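PDB 5FQ8: BT_2262 (uncharacterised lipoprotein) from Bacteroides thetaiotaomicron, which is of unknown function but, as a lipoprotein with an Ig-like domain followed by a BT_2262-like C-terminal domain, is probably held at a membrane surface. Local coordinates for residues V26-Y38 against T80-A92. Residues are numbered along the deposited sequence; the frame is centred on the assembly and turned at random.
Sequences VLEKGQPFVEPGY and TFTRTVYVADNTA
Arg83 runs straight out from its strand, CG trans to the backbone nitrogen (chi1 -171°), then bends at chi3 (-90°), which lays its guanidinium against the loop Glu35-Pro36-Gly37. Glu35 in turn folds at chi2 (56°) and brings its carboxylate back to the edge of that group, where OE2 forms a salt bridge with Arg83 NH1 at 2.6 Å, bent and weak as a hydrogen bond. The Pro36 ring lies over one guanidinium face, CG 3.5 Å above the plane and over its centre. At the edge, Arg83 NH2 makes a straight but long, weak bond to Gly37 O. Glu35 OE2 also takes the Gly37 N-H, 3.1 Å from N, tying the loop to the same carboxylate; OE1 bonds to Tyr69 OH, and Arg83 NE to Asp22 O.

All this belongs to the Ig-like domain, a two-sheet β-sandwich in which 24-27 is an edge strand pairing in parallel with 78-87, while the chain from Glu28 onward crosses to the facing sheet at Tyr38. The pairing rests on Leu27, whose N donates to Tyr86 O (2.8 Å) and whose O accepts from Ala88 N (3.0 Å). On the face that carries Leu27, Val85 splits its methyls: CG1 touches Leu27 CD1 and CG2 meets Phe33 CE1 at 3.6 Å, with Leu67 also against Phe33. Farther along, Tyr38 CB abuts the edge of the Phe81 ring, 3.8 Å from CZ, and Phe81 stacks on Tyr69. On the other side of the sheet, Val26 CG2 reaches Tyr86 CB, and both residues touch Val122 of strand 120-125.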
# COMPACT_ATOMS: atom_id res chain seq x y z
N VAL G 26 38.45 -42.68 38.14
CA VAL G 26 39.71 -43.35 38.40
C VAL G 26 39.72 -43.83 39.84
O VAL G 26 39.62 -43.02 40.76
CB VAL G 26 40.91 -42.44 38.11
CG1 VAL G 26 42.19 -43.14 38.51
CG2 VAL G 26 40.95 -42.09 36.64
N LEU G 27 39.83 -45.14 40.02
CA LEU G 27 39.83 -45.76 41.33
C LEU G 27 41.13 -46.53 41.51
O LEU G 27 41.76 -46.96 40.54
CB LEU G 27 38.65 -46.72 41.50
CG LEU G 27 37.23 -46.28 41.17
CD1 LEU G 27 36.35 -47.50 41.14
CD2 LEU G 27 36.73 -45.31 42.20
N GLU G 28 41.53 -46.72 42.76
CA GLU G 28 42.74 -47.47 43.06
C GLU G 28 42.43 -48.95 43.21
O GLU G 28 41.31 -49.33 43.56
CB GLU G 28 43.41 -46.94 44.33
CG GLU G 28 43.79 -45.46 44.27
CD GLU G 28 44.75 -45.07 45.37
OE1 GLU G 28 45.55 -45.92 45.80
OE2 GLU G 28 44.71 -43.90 45.80
N LYS G 29 43.42 -49.78 42.94
CA LYS G 29 43.24 -51.22 43.03
C LYS G 29 42.72 -51.60 44.40
O LYS G 29 43.34 -51.27 45.42
CB LYS G 29 44.54 -51.94 42.73
CG LYS G 29 44.44 -53.46 42.80
CD LYS G 29 45.81 -54.11 42.60
CE LYS G 29 45.76 -55.62 42.66
NZ LYS G 29 46.79 -56.17 43.58
N GLY G 30 41.57 -52.26 44.43
CA GLY G 30 40.94 -52.67 45.66
C GLY G 30 39.84 -51.74 46.12
O GLY G 30 39.04 -52.13 46.98
N GLN G 31 39.77 -50.54 45.59
CA GLN G 31 38.76 -49.60 46.02
C GLN G 31 37.45 -49.91 45.31
O GLN G 31 37.43 -49.98 44.08
CB GLN G 31 39.19 -48.17 45.75
CG GLN G 31 38.83 -47.19 46.85
CD GLN G 31 39.58 -47.45 48.15
OE1 GLN G 31 39.51 -48.53 48.75
NE2 GLN G 31 40.32 -46.44 48.61
N PRO G 32 36.35 -50.13 46.03
CA PRO G 32 35.11 -50.55 45.38
C PRO G 32 34.58 -49.48 44.45
O PRO G 32 34.80 -48.28 44.65
CB PRO G 32 34.15 -50.79 46.55
CG PRO G 32 35.03 -51.05 47.70
CD PRO G 32 36.24 -50.19 47.50
N PHE G 33 33.87 -49.93 43.42
CA PHE G 33 33.23 -49.03 42.47
C PHE G 33 31.75 -48.90 42.81
O PHE G 33 31.01 -49.89 42.75
CB PHE G 33 33.38 -49.53 41.04
CG PHE G 33 32.47 -48.84 40.07
CD1 PHE G 33 32.75 -47.57 39.63
CD2 PHE G 33 31.32 -49.46 39.62
CE1 PHE G 33 31.91 -46.94 38.74
CE2 PHE G 33 30.48 -48.82 38.74
CZ PHE G 33 30.77 -47.56 38.30
N VAL G 34 31.33 -47.69 43.13
CA VAL G 34 29.96 -47.40 43.49
C VAL G 34 29.30 -46.71 42.31
O VAL G 34 29.80 -45.69 41.81
CB VAL G 34 29.88 -46.51 44.74
CG1 VAL G 34 28.43 -46.33 45.15
CG2 VAL G 34 30.68 -47.12 45.86
N GLU G 35 28.17 -47.25 41.87
CA GLU G 35 27.43 -46.71 40.74
C GLU G 35 27.01 -45.27 41.01
O GLU G 35 26.19 -45.03 41.89
CB GLU G 35 26.22 -47.59 40.45
CG GLU G 35 25.28 -47.05 39.40
CD GLU G 35 25.97 -46.76 38.09
OE1 GLU G 35 26.70 -47.63 37.60
OE2 GLU G 35 25.79 -45.66 37.56
N PRO G 36 27.55 -44.30 40.28
CA PRO G 36 27.17 -42.90 40.52
C PRO G 36 25.69 -42.61 40.31
O PRO G 36 25.15 -41.72 40.98
CB PRO G 36 28.03 -42.13 39.51
CG PRO G 36 29.18 -43.02 39.24
CD PRO G 36 28.63 -44.41 39.29
N GLY G 37 25.03 -43.30 39.40
CA GLY G 37 23.60 -43.18 39.21
C GLY G 37 23.23 -42.72 37.81
O GLY G 37 24.06 -42.27 37.03
N TYR G 38 21.94 -42.82 37.53
CA TYR G 38 21.40 -42.43 36.23
C TYR G 38 19.88 -42.35 36.36
O TYR G 38 19.29 -42.93 37.27
CB TYR G 38 21.79 -43.42 35.13
CG TYR G 38 21.54 -44.85 35.52
CD1 TYR G 38 20.32 -45.44 35.29
CD2 TYR G 38 22.53 -45.60 36.13
CE1 TYR G 38 20.09 -46.73 35.66
CE2 TYR G 38 22.31 -46.89 36.50
CZ TYR G 38 21.08 -47.45 36.26
OH TYR G 38 20.86 -48.75 36.63
N THR G 80 21.73 -44.09 24.79
CA THR G 80 22.83 -44.69 25.52
C THR G 80 23.85 -43.63 25.92
O THR G 80 23.91 -42.55 25.34
CB THR G 80 23.53 -45.75 24.67
OG1 THR G 80 24.40 -46.51 25.51
CG2 THR G 80 24.33 -45.09 23.57
N PHE G 81 24.64 -43.97 26.95
CA PHE G 81 25.80 -43.17 27.33
C PHE G 81 26.87 -44.11 27.89
O PHE G 81 26.57 -45.21 28.33
CB PHE G 81 25.44 -42.05 28.32
CG PHE G 81 25.03 -42.51 29.69
CD1 PHE G 81 25.97 -42.80 30.66
CD2 PHE G 81 23.70 -42.58 30.04
CE1 PHE G 81 25.60 -43.20 31.93
CE2 PHE G 81 23.32 -42.97 31.31
CZ PHE G 81 24.28 -43.28 32.25
N THR G 82 28.12 -43.65 27.84
CA THR G 82 29.26 -44.45 28.28
C THR G 82 29.88 -43.87 29.54
O THR G 82 29.96 -42.65 29.70
CB THR G 82 30.35 -44.53 27.22
OG1 THR G 82 29.76 -44.65 25.93
CG2 THR G 82 31.23 -45.73 27.49
N ARG G 83 30.34 -44.75 30.42
CA ARG G 83 31.12 -44.37 31.58
C ARG G 83 32.36 -45.25 31.63
O ARG G 83 32.25 -46.48 31.58
CB ARG G 83 30.31 -44.51 32.87
CG ARG G 83 30.99 -43.93 34.08
CD ARG G 83 30.09 -44.09 35.27
NE ARG G 83 29.20 -42.95 35.44
CZ ARG G 83 27.97 -43.05 35.93
NH1 ARG G 83 27.49 -44.23 36.26
NH2 ARG G 83 27.23 -41.97 36.08
N THR G 84 33.53 -44.63 31.73
CA THR G 84 34.81 -45.31 31.69
C THR G 84 35.47 -45.28 33.06
O THR G 84 35.66 -44.20 33.63
CB THR G 84 35.73 -44.67 30.67
OG1 THR G 84 35.04 -44.53 29.42
CG2 THR G 84 36.95 -45.52 30.47
N VAL G 85 35.84 -46.44 33.58
CA VAL G 85 36.43 -46.56 34.90
C VAL G 85 37.85 -47.08 34.76
O VAL G 85 38.08 -48.09 34.09
CB VAL G 85 35.61 -47.50 35.80
CG1 VAL G 85 36.31 -47.72 37.11
CG2 VAL G 85 34.25 -46.90 36.05
N TYR G 86 38.80 -46.38 35.39
CA TYR G 86 40.22 -46.72 35.33
C TYR G 86 40.72 -47.17 36.70
O TYR G 86 40.29 -46.66 37.73
CB TYR G 86 41.05 -45.52 34.87
CG TYR G 86 40.63 -44.91 33.55
CD1 TYR G 86 39.65 -43.93 33.50
CD2 TYR G 86 41.25 -45.28 32.36
CE1 TYR G 86 39.28 -43.35 32.31
CE2 TYR G 86 40.88 -44.70 31.16
CZ TYR G 86 39.89 -43.74 31.14
OH TYR G 86 39.52 -43.16 29.95
N VAL G 87 41.65 -48.12 36.69
CA VAL G 87 42.15 -48.74 37.91
C VAL G 87 43.66 -48.55 38.00
O VAL G 87 44.38 -48.82 37.03
CB VAL G 87 41.79 -50.24 37.96
CG1 VAL G 87 42.10 -50.81 39.32
CG2 VAL G 87 40.34 -50.43 37.64
N ALA G 88 44.14 -48.13 39.17
CA ALA G 88 45.56 -47.87 39.38
C ALA G 88 46.30 -49.15 39.73
O ALA G 88 45.75 -50.25 39.69
CB ALA G 88 45.74 -46.80 40.44
N ASP G 89 47.57 -49.02 40.10
CA ASP G 89 48.43 -50.17 40.37
C ASP G 89 48.71 -50.39 41.84
O ASP G 89 49.31 -51.43 42.18
CB ASP G 89 49.77 -50.00 39.63
CG ASP G 89 50.64 -51.24 39.70
OD1 ASP G 89 50.47 -52.13 38.86
OD2 ASP G 89 51.51 -51.30 40.60
N ASN G 90 48.33 -49.45 42.71
CA ASN G 90 48.46 -49.52 44.17
C ASN G 90 49.84 -49.06 44.64
O ASN G 90 49.96 -48.48 45.72
CB ASN G 90 48.17 -50.93 44.71
CG ASN G 90 47.09 -50.93 45.76
OD1 ASN G 90 46.38 -49.95 45.95
ND2 ASN G 90 46.96 -52.05 46.46
N THR G 91 50.87 -49.30 43.83
CA THR G 91 52.24 -48.97 44.20
C THR G 91 52.44 -47.46 44.31
O THR G 91 51.86 -46.69 43.55
CB THR G 91 53.21 -49.54 43.17
OG1 THR G 91 53.12 -50.97 43.18
CG2 THR G 91 54.63 -49.11 43.48
N ALA G 92 53.27 -47.05 45.27
CA ALA G 92 53.53 -45.64 45.49
C ALA G 92 54.32 -45.04 44.33
O ALA G 92 55.00 -45.73 43.57
CB ALA G 92 54.30 -45.43 46.79